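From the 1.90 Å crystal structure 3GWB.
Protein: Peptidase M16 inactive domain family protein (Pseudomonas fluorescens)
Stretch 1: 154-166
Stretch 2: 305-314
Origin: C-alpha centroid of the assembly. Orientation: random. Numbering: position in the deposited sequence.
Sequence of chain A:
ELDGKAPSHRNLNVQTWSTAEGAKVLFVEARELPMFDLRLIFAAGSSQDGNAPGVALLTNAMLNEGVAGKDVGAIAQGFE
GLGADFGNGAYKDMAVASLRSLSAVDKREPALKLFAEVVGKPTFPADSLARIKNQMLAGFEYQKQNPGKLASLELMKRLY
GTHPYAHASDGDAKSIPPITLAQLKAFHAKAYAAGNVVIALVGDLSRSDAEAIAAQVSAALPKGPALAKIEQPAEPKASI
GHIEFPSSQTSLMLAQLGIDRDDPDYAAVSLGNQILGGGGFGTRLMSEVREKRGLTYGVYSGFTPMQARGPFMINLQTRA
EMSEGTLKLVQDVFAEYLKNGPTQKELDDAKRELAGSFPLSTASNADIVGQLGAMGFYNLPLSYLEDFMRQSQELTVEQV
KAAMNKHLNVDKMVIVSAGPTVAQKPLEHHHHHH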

# COMPACT_ATOMS: atom_id res chain seq x y z
N GLU A 154 -7.63 3.58 21.87
CA GLU A 154 -7.82 3.89 23.29
C GLU A 154 -7.00 5.11 23.70
O GLU A 154 -7.47 5.95 24.46
CB GLU A 154 -7.43 2.68 24.14
CG GLU A 154 -7.39 2.92 25.65
CD GLU A 154 -8.74 3.31 26.23
OE1 GLU A 154 -9.78 2.90 25.67
OE2 GLU A 154 -8.76 4.03 27.26
N LEU A 155 -5.77 5.19 23.20
CA LEU A 155 -4.89 6.31 23.53
C LEU A 155 -5.49 7.63 23.06
O LEU A 155 -5.46 8.64 23.77
CB LEU A 155 -3.51 6.11 22.92
CG LEU A 155 -2.46 7.19 23.20
CD1 LEU A 155 -2.34 7.43 24.69
CD2 LEU A 155 -1.11 6.76 22.62
N MSE A 156 -6.05 7.64 21.85
CA MSE A 156 -6.66 8.84 21.32
C MSE A 156 -7.90 9.23 22.12
O MSE A 156 -8.25 10.40 22.20
CB MSE A 156 -7.01 8.67 19.83
CG MSE A 156 -5.80 8.72 18.89
SE MSE A 156 -4.86 10.28 18.97
CE MSE A 156 -5.79 11.31 17.81
N LYS A 157 -8.56 8.24 22.73
CA LYS A 157 -9.74 8.52 23.54
C LYS A 157 -9.35 9.22 24.84
O LYS A 157 -9.97 10.20 25.25
CB LYS A 157 -10.48 7.23 23.89
CG LYS A 157 -11.04 6.46 22.70
CD LYS A 157 -11.74 5.18 23.16
CE LYS A 157 -12.16 4.32 21.97
NZ LYS A 157 -12.73 3.02 22.41
N ARG A 158 -8.31 8.70 25.49
CA ARG A 158 -7.82 9.27 26.75
C ARG A 158 -7.24 10.66 26.56
O ARG A 158 -7.38 11.53 27.41
CB ARG A 158 -6.76 8.34 27.36
CG ARG A 158 -7.31 7.06 27.97
CD ARG A 158 -6.22 6.01 28.13
NE ARG A 158 -6.72 4.79 28.76
CZ ARG A 158 -6.81 4.61 30.07
NH1 ARG A 158 -6.43 5.57 30.90
NH2 ARG A 158 -7.29 3.48 30.56
N LEU A 159 -6.61 10.87 25.41
CA LEU A 159 -5.98 12.14 25.07
C LEU A 159 -6.96 13.27 24.76
O LEU A 159 -6.79 14.39 25.23
CB LEU A 159 -5.05 11.93 23.87
CG LEU A 159 -3.61 12.43 23.90
CD1 LEU A 159 -2.84 11.71 24.99
CD2 LEU A 159 -2.95 12.17 22.54
N TYR A 160 -7.98 12.96 23.96
CA TYR A 160 -8.95 13.97 23.53
C TYR A 160 -10.36 13.94 24.14
O TYR A 160 -11.15 14.86 23.91
CB TYR A 160 -9.07 13.92 22.01
CG TYR A 160 -7.84 14.42 21.30
CD1 TYR A 160 -7.62 15.79 21.13
CD2 TYR A 160 -6.88 13.54 20.79
CE1 TYR A 160 -6.49 16.27 20.48
CE2 TYR A 160 -5.74 14.01 20.14
CZ TYR A 160 -5.55 15.38 19.99
OH TYR A 160 -4.44 15.88 19.35
N GLY A 161 -10.70 12.89 24.89
CA GLY A 161 -12.02 12.83 25.49
C GLY A 161 -13.18 13.00 24.51
O GLY A 161 -13.38 12.17 23.63
N THR A 162 -13.94 14.09 24.66
CA THR A 162 -15.09 14.33 23.77
C THR A 162 -14.75 15.20 22.57
O THR A 162 -15.62 15.54 21.77
CB THR A 162 -16.26 14.99 24.54
OG1 THR A 162 -15.79 16.13 25.26
CG2 THR A 162 -16.89 14.00 25.50
N HIS A 163 -13.48 15.57 22.46
CA HIS A 163 -13.02 16.40 21.36
C HIS A 163 -13.17 15.64 20.04
O HIS A 163 -12.98 14.43 20.00
CB HIS A 163 -11.55 16.77 21.58
CG HIS A 163 -11.01 17.70 20.54
ND1 HIS A 163 -11.13 19.07 20.63
CD2 HIS A 163 -10.38 17.45 19.37
CE1 HIS A 163 -10.59 19.62 19.56
NE2 HIS A 163 -10.12 18.66 18.78
N PRO A 164 -13.52 16.35 18.95
CA PRO A 164 -13.70 15.74 17.63
C PRO A 164 -12.54 14.89 17.10
O PRO A 164 -12.74 14.07 16.19
CB PRO A 164 -14.01 16.94 16.73
CG PRO A 164 -14.78 17.83 17.66
CD PRO A 164 -13.96 17.76 18.93
N TYR A 165 -11.33 15.07 17.63
CA TYR A 165 -10.18 14.28 17.19
C TYR A 165 -10.11 12.93 17.88
O TYR A 165 -9.38 12.04 17.45
CB TYR A 165 -8.85 15.00 17.46
CG TYR A 165 -8.56 16.23 16.62
CD1 TYR A 165 -9.26 16.49 15.44
CD2 TYR A 165 -7.56 17.12 17.01
CE1 TYR A 165 -8.95 17.62 14.66
CE2 TYR A 165 -7.26 18.24 16.25
CZ TYR A 165 -7.95 18.48 15.08
OH TYR A 165 -7.63 19.60 14.35
N ALA A 166 -10.86 12.77 18.97
CA ALA A 166 -10.84 11.53 19.73
C ALA A 166 -11.28 10.27 18.99
O ALA A 166 -10.58 9.25 19.02
CB ALA A 166 -11.68 11.69 20.99
N PRO A 305 0.90 17.67 14.09
CA PRO A 305 0.27 18.98 14.20
C PRO A 305 -0.97 19.09 13.32
O PRO A 305 -0.94 18.76 12.14
CB PRO A 305 1.37 19.94 13.75
CG PRO A 305 2.63 19.21 14.11
CD PRO A 305 2.31 17.81 13.67
N MSE A 306 -2.07 19.56 13.91
CA MSE A 306 -3.31 19.71 13.17
C MSE A 306 -3.87 21.10 13.43
O MSE A 306 -3.21 21.92 14.06
CB MSE A 306 -4.31 18.64 13.62
CG MSE A 306 -3.82 17.22 13.39
SE MSE A 306 -5.08 15.98 13.74
CE MSE A 306 -4.73 15.62 15.42
N GLN A 307 -5.08 21.36 12.94
CA GLN A 307 -5.71 22.67 13.12
C GLN A 307 -5.69 22.98 14.60
O GLN A 307 -5.31 24.07 15.01
CB GLN A 307 -7.14 22.65 12.60
CG GLN A 307 -7.77 24.02 12.44
CD GLN A 307 -9.15 23.95 11.80
OE1 GLN A 307 -10.11 23.48 12.42
NE2 GLN A 307 -9.26 24.40 10.55
N ALA A 308 -6.11 22.01 15.41
CA ALA A 308 -6.09 22.17 16.86
C ALA A 308 -4.85 21.39 17.30
O ALA A 308 -4.19 20.76 16.47
CB ALA A 308 -7.34 21.57 17.47
N ARG A 309 -4.53 21.43 18.58
CA ARG A 309 -3.36 20.71 19.07
C ARG A 309 -3.38 19.23 18.71
O ARG A 309 -4.27 18.48 19.13
CB ARG A 309 -3.22 20.86 20.58
CG ARG A 309 -2.78 22.25 21.01
CD ARG A 309 -2.66 22.33 22.52
NE ARG A 309 -1.48 21.64 23.04
CZ ARG A 309 -1.30 21.37 24.33
NH1 ARG A 309 -2.21 21.73 25.21
NH2 ARG A 309 -0.19 20.76 24.73
N GLY A 310 -2.40 18.83 17.90
CA GLY A 310 -2.29 17.45 17.50
C GLY A 310 -1.52 16.71 18.57
O GLY A 310 -0.97 17.34 19.47
N PRO A 311 -1.43 15.39 18.50
CA PRO A 311 -0.69 14.69 19.54
C PRO A 311 0.82 14.51 19.31
O PRO A 311 1.31 14.65 18.19
CB PRO A 311 -1.39 13.35 19.59
CG PRO A 311 -1.63 13.09 18.12
CD PRO A 311 -2.13 14.43 17.61
N PHE A 312 1.53 14.25 20.39
CA PHE A 312 2.94 13.94 20.34
C PHE A 312 2.86 12.49 20.81
O PHE A 312 2.24 12.21 21.85
CB PHE A 312 3.77 14.74 21.34
CG PHE A 312 5.15 14.17 21.55
CD1 PHE A 312 6.14 14.33 20.58
CD2 PHE A 312 5.44 13.40 22.68
CE1 PHE A 312 7.40 13.72 20.73
CE2 PHE A 312 6.69 12.79 22.84
CZ PHE A 312 7.67 12.95 21.86
N MSE A 313 3.48 11.59 20.07
CA MSE A 313 3.40 10.18 20.42
C MSE A 313 4.69 9.40 20.19
O MSE A 313 5.45 9.70 19.28
CB MSE A 313 2.27 9.56 19.59
CG MSE A 313 1.83 8.18 20.01
SE MSE A 313 0.39 7.69 19.03
CE MSE A 313 -0.70 9.10 19.31
N ILE A 314 4.91 8.41 21.04
CA ILE A 314 6.07 7.53 20.95
C ILE A 314 5.49 6.13 20.93
O ILE A 314 4.62 5.81 21.74
CB ILE A 314 6.97 7.61 22.19
CG1 ILE A 314 7.59 9.00 22.30
CG2 ILE A 314 8.05 6.53 22.12
CD1 ILE A 314 8.35 9.22 23.60

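Two tyrosines from one short stretch reach the backbone of a second segment more than 140 residues away in sequence, and their hydroxyls play opposite parts in doing so. Tyr160 OH donates a hydrogen bond to Arg309 O at 2.6 Å, whereas Tyr165 OH accepts one from Ala308 N at 3.0 Å, with a nearly straight N-H...O angle of 164°. The phenol group can do either, and here the two capacities are spent on the amide of Ala308 and the carbonyl of the next residue, Arg309. The contact illustrates a general principle: backbone polar groups that meet a neighbouring segment can be satisfied by side chains that also supply apolar surface.

The geometry separates true bonds from mere proximity. Tyr160 OH lies 3.2 Å from Pro311 N, but a proline nitrogen inside a chain carries no hydrogen to share, so the closeness follows from the position of the hydroxyl beside the Arg309 carbonyl. Likewise, Tyr165 OH is 3.4 Å from Gln307 N, where the angle is too poor for a hydrogen bond. Arg309 O, Gly310 C and Pro311 CD all lie at the edge of the Tyr160 ring, near its plane, which is the expected arrangement when a phenol approaches a backbone with its hydroxyl foremost.

Tyr165 uses its ring as well as its hydroxyl, and it has the largest area covered by the opposing stretch of any residue here. The selenomethionine Met306 lies over one face of that ring: its SE atom is 4.0 Å from the centroid of the Tyr165 ring and only 13° off the normal, a sulfur-aromatic type of contact made here by selenium. Met306 CE, also 4.0 Å from the Tyr165 ring centroid but 27° off the normal, adds a CH-pi interaction. Ala308 CB packs against Tyr165 CE2 at 3.5 Å, so the residue whose amide binds the hydroxyl also touches the ring carbons.

How the two tyrosines are delivered can be read from the backbone. Tyr160 closes the helix of residues 154-160, and Gly161, with a phi of 53°, leaves the helical conformation. A type II' turn from Tyr160 to His163, closed by a 2.8 Å bond from His163 N to Tyr160 O, leads into a type I turn from His163 to Ala166, which carries Tyr165 to the second segment.

Farther back along the helix, the contact becomes wholly apolar. Leu159 CD2 meets Pro311 CB at 3.5 Å, and one helical turn earlier Leu155 CD2 lies 4.0 Å from Met313 SE. Both leucines direct their CA-to-CB bonds toward the strand, while Pro311 and Met313 point back and the intervening Phe312 points away, the alternation typical of an extended chain. Met156 starts out sideways, yet its end comes nearer, placing its SE atom 4.3 Å from Met313 CE. The helix and strand axes run at 141°, closer to antiparallel than parallel, so successive helical turns meet alternate strand residues in reverse order.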